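Local coordinates for putative NAD(P)H-flavin oxidoreductase (PDB 2HAY) that binds flavin mononucleotide and, as a member of the nitroreductase family, probably passes electrons from NAD(P)H through the flavin to an acceptor, at the interface of chains A and B. Numbering follows the deposited sequence. Chains: chain A/B, Putative NAD(P)H-flavin oxidoreductase.

Contact 1: the interface of chains A and B. Residues chain A 33-34, 37, 162; chain B 4, 8-9, 12.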
loop_
_atom_site.group_PDB
_atom_site.type_symbol
_atom_site.label_atom_id
_atom_site.label_comp_id
_atom_site.label_asym_id
_atom_site.label_seq_id
_atom_site.Cartn_x
_atom_site.Cartn_y
_atom_site.Cartn_z
ATOM N N GLU A 33 17.371 -2.599 -16.926
ATOM C CA GLU A 33 17.537 -1.303 -16.269
ATOM C C GLU A 33 16.207 -0.730 -15.791
ATOM O O GLU A 33 16.144 -0.172 -14.702
ATOM C CB GLU A 33 18.284 -0.298 -17.154
ATOM C CG GLU A 33 19.749 -0.674 -17.412
ATOM C CD GLU A 33 19.921 -1.768 -18.470
ATOM O OE1 GLU A 33 21.020 -2.379 -18.513
ATOM O OE2 GLU A 33 18.971 -2.023 -19.249
ATOM N N ASP A 34 15.149 -0.881 -16.591
ATOM C CA ASP A 34 13.812 -0.447 -16.177
ATOM C C ASP A 34 13.316 -1.325 -15.012
ATOM O O ASP A 34 12.739 -0.824 -14.032
ATOM C CB ASP A 34 12.830 -0.506 -17.349
ATOM C CG ASP A 34 12.975 0.657 -18.315
ATOM O OD1 ASP A 34 13.643 1.650 -18.005
ATOM O OD2 ASP A 34 12.409 0.593 -19.418
ATOM N N LEU A 37 14.989 -0.316 -11.684
ATOM C CA LEU A 37 14.437 0.939 -11.202
ATOM C C LEU A 37 13.153 0.707 -10.433
ATOM O O LEU A 37 12.947 1.271 -9.359
ATOM C CB LEU A 37 14.213 1.942 -12.364
ATOM C CG LEU A 37 13.782 3.357 -11.895
ATOM C CD1 LEU A 37 14.680 3.919 -10.774
ATOM C CD2 LEU A 37 13.705 4.374 -13.019
ATOM N N LEU A 162 7.569 5.155 -16.621
ATOM C CA LEU A 162 8.390 4.595 -17.680
ATOM C C LEU A 162 7.583 4.076 -18.882
ATOM O O LEU A 162 8.168 3.589 -19.860
ATOM C CB LEU A 162 9.240 3.464 -17.135
ATOM C CG LEU A 162 10.179 3.862 -15.992
ATOM C CD1 LEU A 162 10.498 2.606 -15.212
ATOM C CD2 LEU A 162 11.441 4.546 -16.583
HETATM N N MSE B 4 16.991 3.155 -20.271
HETATM C CA MSE B 4 16.906 3.595 -21.694
HETATM C C MSE B 4 16.535 5.076 -21.852
HETATM O O MSE B 4 17.225 5.794 -22.555
HETATM C CB MSE B 4 15.984 2.683 -22.531
HETATM C CG MSE B 4 15.947 2.996 -24.021
HETATM SE SE MSE B 4 15.449 1.470 -25.195
HETATM C CE MSE B 4 15.846 2.308 -26.921
ATOM N N ILE B 8 14.054 10.377 -17.633
ATOM C CA ILE B 8 13.024 9.874 -16.753
ATOM C C ILE B 8 13.630 9.054 -15.616
ATOM O O ILE B 8 13.171 9.139 -14.491
ATOM C CB ILE B 8 11.925 9.062 -17.512
ATOM C CG1 ILE B 8 11.175 9.985 -18.472
ATOM C CG2 ILE B 8 10.918 8.448 -16.514
ATOM C CD1 ILE B 8 10.343 9.210 -19.535
ATOM N N HIS B 9 14.661 8.271 -15.916
ATOM C CA HIS B 9 15.358 7.512 -14.875
ATOM C C HIS B 9 15.905 8.414 -13.778
ATOM O O HIS B 9 15.756 8.121 -12.609
ATOM C CB HIS B 9 16.477 6.679 -15.465
ATOM C CG HIS B 9 16.042 5.309 -15.866
ATOM N ND1 HIS B 9 16.528 4.162 -15.262
ATOM C CD2 HIS B 9 15.146 4.899 -16.800
ATOM C CE1 HIS B 9 15.953 3.107 -15.814
ATOM N NE2 HIS B 9 15.119 3.526 -16.755
ATOM N N ILE B 12 12.974 9.938 -11.571
ATOM C CA ILE B 12 12.492 8.921 -10.628
ATOM C C ILE B 12 13.552 8.648 -9.571
ATOM O O ILE B 12 13.249 8.613 -8.387
ATOM C CB ILE B 12 12.109 7.606 -11.322
ATOM C CG1 ILE B 12 10.953 7.841 -12.292
ATOM C CG2 ILE B 12 11.688 6.535 -10.257
ATOM C CD1 ILE B 12 10.734 6.698 -13.276
#
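Helix 32-43 of chain A, joined by A:Leu162 just past helix 137-161, meets helix 6-18 of chain B, whose B:His9 and B:Ile12 lie against it one turn apart. The patch illustrates how a polar ring can anchor a largely greasy helix contact. Two leucines meet the B:His9 imidazole from the same side: A:Leu37 lays its methyl CD2 over the face, 3.7 Å from the centroid, while CD2 of A:Leu162 lies beyond the rim, 3.7 Å from CD2 of B:His9. In A:Leu37, CG stands anti to the backbone N (chi1 -173°), which directs the isobutyl group toward the partner helix, where its CD2 also packs 3.8 Å from CD1 of B:Ile12. That same B:Ile12 methyl touches CG of A:Leu162, and the side methyl CG2 of B:Ile8 extends the apolar strip along A:Leu162. Away from the isoleucines, the carboxylate of A:Asp34 lies nearly coplanar with the imidazole, the planes 28° apart, and should help to hold the ring's rotation and favour a proton on the nitrogen it faces. B:His9 NE2 donates to A:Asp34 OD1 at 2.7 Å, nearly straight at 165° and within the ring plane, meeting the oxygen almost along its C-O bond.

Contact 2: the interface of chains A and B. Residues chain A 212-214, 219; chain B 43, 45, 52, 107.
A:Arg213 and A:Lys214 press the aliphatic parts of their side chains against B:Trp43, B:Glu52 and B:Arg107, showing how long charged residues can build an apolar centre. CB of A:Arg213 lies 3.8 Å from CE2 of the B:Trp43 indole, with its CG above one face of the indole, offset toward the rim, and A:Val219 adds its CB near CD1. On the other flank, CG of A:Lys214 sits over the middle of the B:Arg107 guanidinium, 3.6 Å from CZ. The lysine chain is extended beyond CG and runs antiparallel to B:Glu52, so that NZ arrives at the backbone O of B:Glu52 (2.9 Å), above the carbonyl plane. Further out, both backbone polar groups of A:Lys214 are taken: its N donates to B:Glu52 OE2 at 2.8 Å through the syn lone pair, and its O accepts from B:Trp43 NE1 at 2.8 Å, in the indole plane. OE1 of the same carboxylate forms a salt bridge with B:Arg107 NE and reaches A:Val212 O through a water. A:Arg213 bends at chi2 (-63°), carrying its guanidinium toward B:Ser45 O, to which its bonds are weak; NH1 turns back to A:Val212 O. The site sits where the loop following strand 192-201 of chain A, which brings the FMN-binding A:Arg213, crosses the end of helix 32-43 of chain B.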
loop_
_atom_site.group_PDB
_atom_site.type_symbol
_atom_site.label_atom_id
_atom_site.label_comp_id
_atom_site.label_asym_id
_atom_site.label_seq_id
_atom_site.Cartn_x
_atom_site.Cartn_y
_atom_site.Cartn_z
ATOM N N VAL A 212 -12.867 3.685 -14.605
ATOM C CA VAL A 212 -14.046 3.992 -13.780
ATOM C C VAL A 212 -13.668 4.170 -12.315
ATOM O O VAL A 212 -13.012 3.309 -11.717
ATOM C CB VAL A 212 -15.145 2.895 -13.876
ATOM C CG1 VAL A 212 -16.242 3.136 -12.827
ATOM C CG2 VAL A 212 -15.759 2.866 -15.278
ATOM N N ARG A 213 -14.107 5.287 -11.745
ATOM C CA ARG A 213 -13.933 5.573 -10.317
ATOM C C ARG A 213 -15.236 6.151 -9.792
ATOM O O ARG A 213 -16.039 6.696 -10.553
ATOM C CB ARG A 213 -12.775 6.561 -10.094
ATOM C CG ARG A 213 -11.353 5.986 -10.344
ATOM C CD ARG A 213 -10.960 4.840 -9.396
ATOM N NE ARG A 213 -9.594 4.323 -9.580
ATOM C CZ ARG A 213 -9.233 3.428 -10.506
ATOM N NH1 ARG A 213 -10.119 2.936 -11.364
ATOM N NH2 ARG A 213 -7.972 3.015 -10.581
ATOM N N LYS A 214 -15.451 6.045 -8.486
ATOM C CA LYS A 214 -16.486 6.847 -7.843
ATOM C C LYS A 214 -16.291 8.346 -8.183
ATOM O O LYS A 214 -15.156 8.771 -8.425
ATOM C CB LYS A 214 -16.402 6.685 -6.332
ATOM C CG LYS A 214 -16.679 5.296 -5.810
ATOM C CD LYS A 214 -16.682 5.339 -4.296
ATOM C CE LYS A 214 -17.000 3.977 -3.700
ATOM N NZ LYS A 214 -16.846 4.013 -2.225
ATOM N N VAL A 219 -15.014 10.409 -2.352
ATOM C CA VAL A 219 -13.755 9.824 -1.998
ATOM C C VAL A 219 -12.893 10.849 -1.260
ATOM O O VAL A 219 -12.300 10.545 -0.225
ATOM C CB VAL A 219 -13.034 9.302 -3.255
ATOM C CG1 VAL A 219 -11.611 8.872 -2.908
ATOM C CG2 VAL A 219 -13.843 8.131 -3.897
ATOM N N TRP B 43 -7.151 9.039 -5.468
ATOM C CA TRP B 43 -8.435 8.743 -6.083
ATOM C C TRP B 43 -8.313 7.771 -7.255
ATOM O O TRP B 43 -9.164 6.902 -7.427
ATOM C CB TRP B 43 -9.064 10.053 -6.553
ATOM C CG TRP B 43 -10.323 9.922 -7.358
ATOM C CD1 TRP B 43 -11.481 9.297 -6.988
ATOM C CD2 TRP B 43 -10.560 10.465 -8.659
ATOM N NE1 TRP B 43 -12.429 9.405 -7.994
ATOM C CE2 TRP B 43 -11.890 10.123 -9.025
ATOM C CE3 TRP B 43 -9.779 11.217 -9.553
ATOM C CZ2 TRP B 43 -12.455 10.502 -10.252
ATOM C CZ3 TRP B 43 -10.330 11.588 -10.776
ATOM C CH2 TRP B 43 -11.666 11.228 -11.119
ATOM N N SER B 45 -5.837 5.646 -7.843
ATOM C CA SER B 45 -5.212 4.385 -7.449
ATOM C C SER B 45 -6.107 3.167 -7.664
ATOM O O SER B 45 -7.316 3.248 -7.494
ATOM C CB SER B 45 -4.797 4.388 -5.974
ATOM O OG SER B 45 -3.769 5.311 -5.751
ATOM N N GLU B 52 -12.877 0.552 -4.178
ATOM C CA GLU B 52 -12.673 1.943 -3.743
ATOM C C GLU B 52 -13.366 2.195 -2.393
ATOM O O GLU B 52 -14.027 3.235 -2.197
ATOM C CB GLU B 52 -13.188 2.940 -4.795
ATOM C CG GLU B 52 -12.656 2.750 -6.181
ATOM C CD GLU B 52 -13.433 3.569 -7.176
ATOM O OE1 GLU B 52 -14.145 2.981 -8.040
ATOM O OE2 GLU B 52 -13.362 4.809 -7.078
ATOM N N ARG B 107 -21.267 0.313 -10.885
ATOM C CA ARG B 107 -20.421 1.410 -11.357
ATOM C C ARG B 107 -19.779 1.111 -12.689
ATOM O O ARG B 107 -19.566 2.011 -13.491
ATOM C CB ARG B 107 -19.269 1.688 -10.366
ATOM C CG ARG B 107 -19.591 2.649 -9.260
ATOM C CD ARG B 107 -18.353 3.416 -8.760
ATOM N NE ARG B 107 -17.333 2.593 -8.104
ATOM C CZ ARG B 107 -17.467 2.006 -6.912
ATOM N NH1 ARG B 107 -18.617 2.095 -6.234
ATOM N NH2 ARG B 107 -16.460 1.287 -6.409
HETATM O O HOH W 1 -12.387 1.360 -9.351
#

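Contact 3: the interface of chains A and B. Residues chain A 142, 170, 172, 174; chain B 126, 130-131, 143, 146.
A:Glu170, an FMN-binding residue of this nitroreductase-family protein, reaches across to B:Trp143, and around this pair the contact combines directed polar bonds with looser ring packing. Among the hydrogen bonds, B:Trp143 NE1 donates to A:Glu170 OE2 at 2.8 Å, at 165° and close to the indole plane. The carboxylate receives it on the syn side, with its plane turned 35° from the ring. The glutamate chain is extended beyond CG (chi2 178°), which carries the acid far enough from the loop after strand 165-169 to meet the partner helix 137-162. A backbone bond joins A:Tyr174 N, at the start of helix 174-183, to B:Asp130 O at 3.2 Å, tying that start to the end of helix 116-130. The charged pair is B:Lys146 and A:Asp142, one from each copy of the same long helix: NZ lies 2.8 Å from OD1, forming a salt bridge and hydrogen bond from above the carboxylate plane. The two side chains cross at about a right angle, the lysine fully stretched. Apolar packing centres on the A:Tyr174 ring. The selenomethionine B:Met131 places CE over its rim, 4.0 Å from CZ, while CE2 of A:Phe172 lies over the centre of the opposite face. B:Phe126 touches A:Glu170 through its ring carbons CZ, 4.1 Å from CB, and CE2, 3.4 Å from the backbone O.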
loop_
_atom_site.group_PDB
_atom_site.type_symbol
_atom_site.label_atom_id
_atom_site.label_comp_id
_atom_site.label_asym_id
_atom_site.label_seq_id
_atom_site.Cartn_x
_atom_site.Cartn_y
_atom_site.Cartn_z
ATOM N N ASP A 142 -1.353 -9.332 8.573
ATOM C CA ASP A 142 -2.041 -8.322 7.757
ATOM C C ASP A 142 -1.372 -6.934 7.864
ATOM O O ASP A 142 -1.381 -6.187 6.901
ATOM C CB ASP A 142 -3.508 -8.266 8.138
ATOM C CG ASP A 142 -4.338 -9.354 7.441
ATOM O OD1 ASP A 142 -3.852 -9.933 6.423
ATOM O OD2 ASP A 142 -5.481 -9.615 7.903
ATOM N N GLU A 170 -4.523 -9.889 -6.308
ATOM C CA GLU A 170 -4.814 -10.636 -5.085
ATOM C C GLU A 170 -5.604 -11.903 -5.430
ATOM O O GLU A 170 -5.849 -12.742 -4.556
ATOM C CB GLU A 170 -5.651 -9.806 -4.094
ATOM C CG GLU A 170 -4.927 -8.624 -3.401
ATOM C CD GLU A 170 -5.843 -7.825 -2.467
ATOM O OE1 GLU A 170 -5.324 -7.108 -1.562
ATOM O OE2 GLU A 170 -7.067 -7.909 -2.600
ATOM N N PHE A 172 -5.995 -15.036 -6.034
ATOM C CA PHE A 172 -5.448 -16.396 -5.963
ATOM C C PHE A 172 -5.736 -17.033 -4.598
ATOM O O PHE A 172 -6.072 -16.342 -3.638
ATOM C CB PHE A 172 -3.934 -16.437 -6.301
ATOM C CG PHE A 172 -3.076 -15.561 -5.420
ATOM C CD1 PHE A 172 -2.813 -14.240 -5.782
ATOM C CD2 PHE A 172 -2.532 -16.056 -4.233
ATOM C CE1 PHE A 172 -2.035 -13.413 -4.988
ATOM C CE2 PHE A 172 -1.742 -15.252 -3.416
ATOM C CZ PHE A 172 -1.477 -13.917 -3.804
ATOM N N TYR A 174 -4.557 -18.147 -1.366
ATOM C CA TYR A 174 -3.345 -17.813 -0.605
ATOM C C TYR A 174 -2.604 -19.014 -0.012
ATOM O O TYR A 174 -1.375 -19.109 -0.110
ATOM C CB TYR A 174 -3.634 -16.724 0.441
ATOM C CG TYR A 174 -3.569 -15.326 -0.150
ATOM C CD1 TYR A 174 -4.524 -14.901 -1.074
ATOM C CD2 TYR A 174 -2.540 -14.447 0.181
ATOM C CE1 TYR A 174 -4.463 -13.639 -1.666
ATOM C CE2 TYR A 174 -2.467 -13.165 -0.390
ATOM C CZ TYR A 174 -3.446 -12.769 -1.312
ATOM O OH TYR A 174 -3.386 -11.530 -1.926
ATOM N N PHE B 126 -13.642 -15.991 -3.239
ATOM C CA PHE B 126 -12.469 -15.168 -2.964
ATOM C C PHE B 126 -12.377 -14.809 -1.471
ATOM O O PHE B 126 -11.316 -14.951 -0.866
ATOM C CB PHE B 126 -12.474 -13.901 -3.824
ATOM C CG PHE B 126 -11.386 -12.908 -3.470
ATOM C CD1 PHE B 126 -11.709 -11.647 -2.951
ATOM C CD2 PHE B 126 -10.030 -13.226 -3.678
ATOM C CE1 PHE B 126 -10.685 -10.714 -2.640
ATOM C CE2 PHE B 126 -9.009 -12.324 -3.369
ATOM C CZ PHE B 126 -9.320 -11.070 -2.856
ATOM N N ASP B 130 -10.056 -18.076 -0.793
ATOM C CA ASP B 130 -8.753 -17.475 -1.175
ATOM C C ASP B 130 -8.116 -16.671 -0.054
ATOM O O ASP B 130 -6.950 -16.860 0.242
ATOM C CB ASP B 130 -8.868 -16.618 -2.437
ATOM C CG ASP B 130 -9.360 -17.408 -3.618
ATOM O OD1 ASP B 130 -9.232 -18.628 -3.579
ATOM O OD2 ASP B 130 -9.889 -16.827 -4.580
HETATM N N MSE B 131 -8.908 -15.806 0.583
HETATM C CA MSE B 131 -8.409 -14.886 1.623
HETATM C C MSE B 131 -8.892 -15.224 3.038
HETATM O O MSE B 131 -8.412 -14.633 4.006
HETATM C CB MSE B 131 -8.795 -13.442 1.290
HETATM C CG MSE B 131 -8.098 -12.870 0.049
HETATM SE SE MSE B 131 -7.306 -11.108 0.386
HETATM C CE MSE B 131 -5.999 -11.879 1.581
ATOM N N TRP B 143 -8.349 -5.779 5.102
ATOM C CA TRP B 143 -8.293 -5.870 3.662
ATOM C C TRP B 143 -8.569 -4.562 2.919
ATOM O O TRP B 143 -7.815 -4.195 2.001
ATOM C CB TRP B 143 -9.219 -6.975 3.182
ATOM C CG TRP B 143 -9.348 -7.078 1.708
ATOM C CD1 TRP B 143 -8.369 -7.426 0.809
ATOM C CD2 TRP B 143 -10.540 -6.847 0.938
ATOM N NE1 TRP B 143 -8.885 -7.455 -0.468
ATOM C CE2 TRP B 143 -10.211 -7.099 -0.425
ATOM C CE3 TRP B 143 -11.854 -6.477 1.268
ATOM C CZ2 TRP B 143 -11.151 -6.969 -1.472
ATOM C CZ3 TRP B 143 -12.792 -6.352 0.231
ATOM C CH2 TRP B 143 -12.427 -6.598 -1.130
ATOM N N LYS B 146 -5.653 -2.275 3.595
ATOM C CA LYS B 146 -4.506 -2.574 2.704
ATOM C C LYS B 146 -4.561 -1.774 1.429
ATOM O O LYS B 146 -3.522 -1.260 0.978
ATOM C CB LYS B 146 -4.424 -4.041 2.324
ATOM C CG LYS B 146 -3.971 -4.971 3.436
ATOM C CD LYS B 146 -4.083 -6.416 3.026
ATOM C CE LYS B 146 -3.756 -7.307 4.199
ATOM N NZ LYS B 146 -3.917 -8.752 3.851
#

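Measured between the centres of their C-alpha atoms, contact 2 and contact 3 are about 20 Å apart, while contact 1 lies about 28 Å from contact 2 and 30 Å from contact 3. Helix 32-43 serves two of them, through its chain A copy in contact 1 and the end of its chain B copy in contact 2. The two-fold symmetry repeats every contact with the chains exchanged, so the subunits are clasped at widely separated points. Contacts 2 and 3 each include an FMN-binding residue of chain A, which suggests that dimer packing helps to shape the flavin sites.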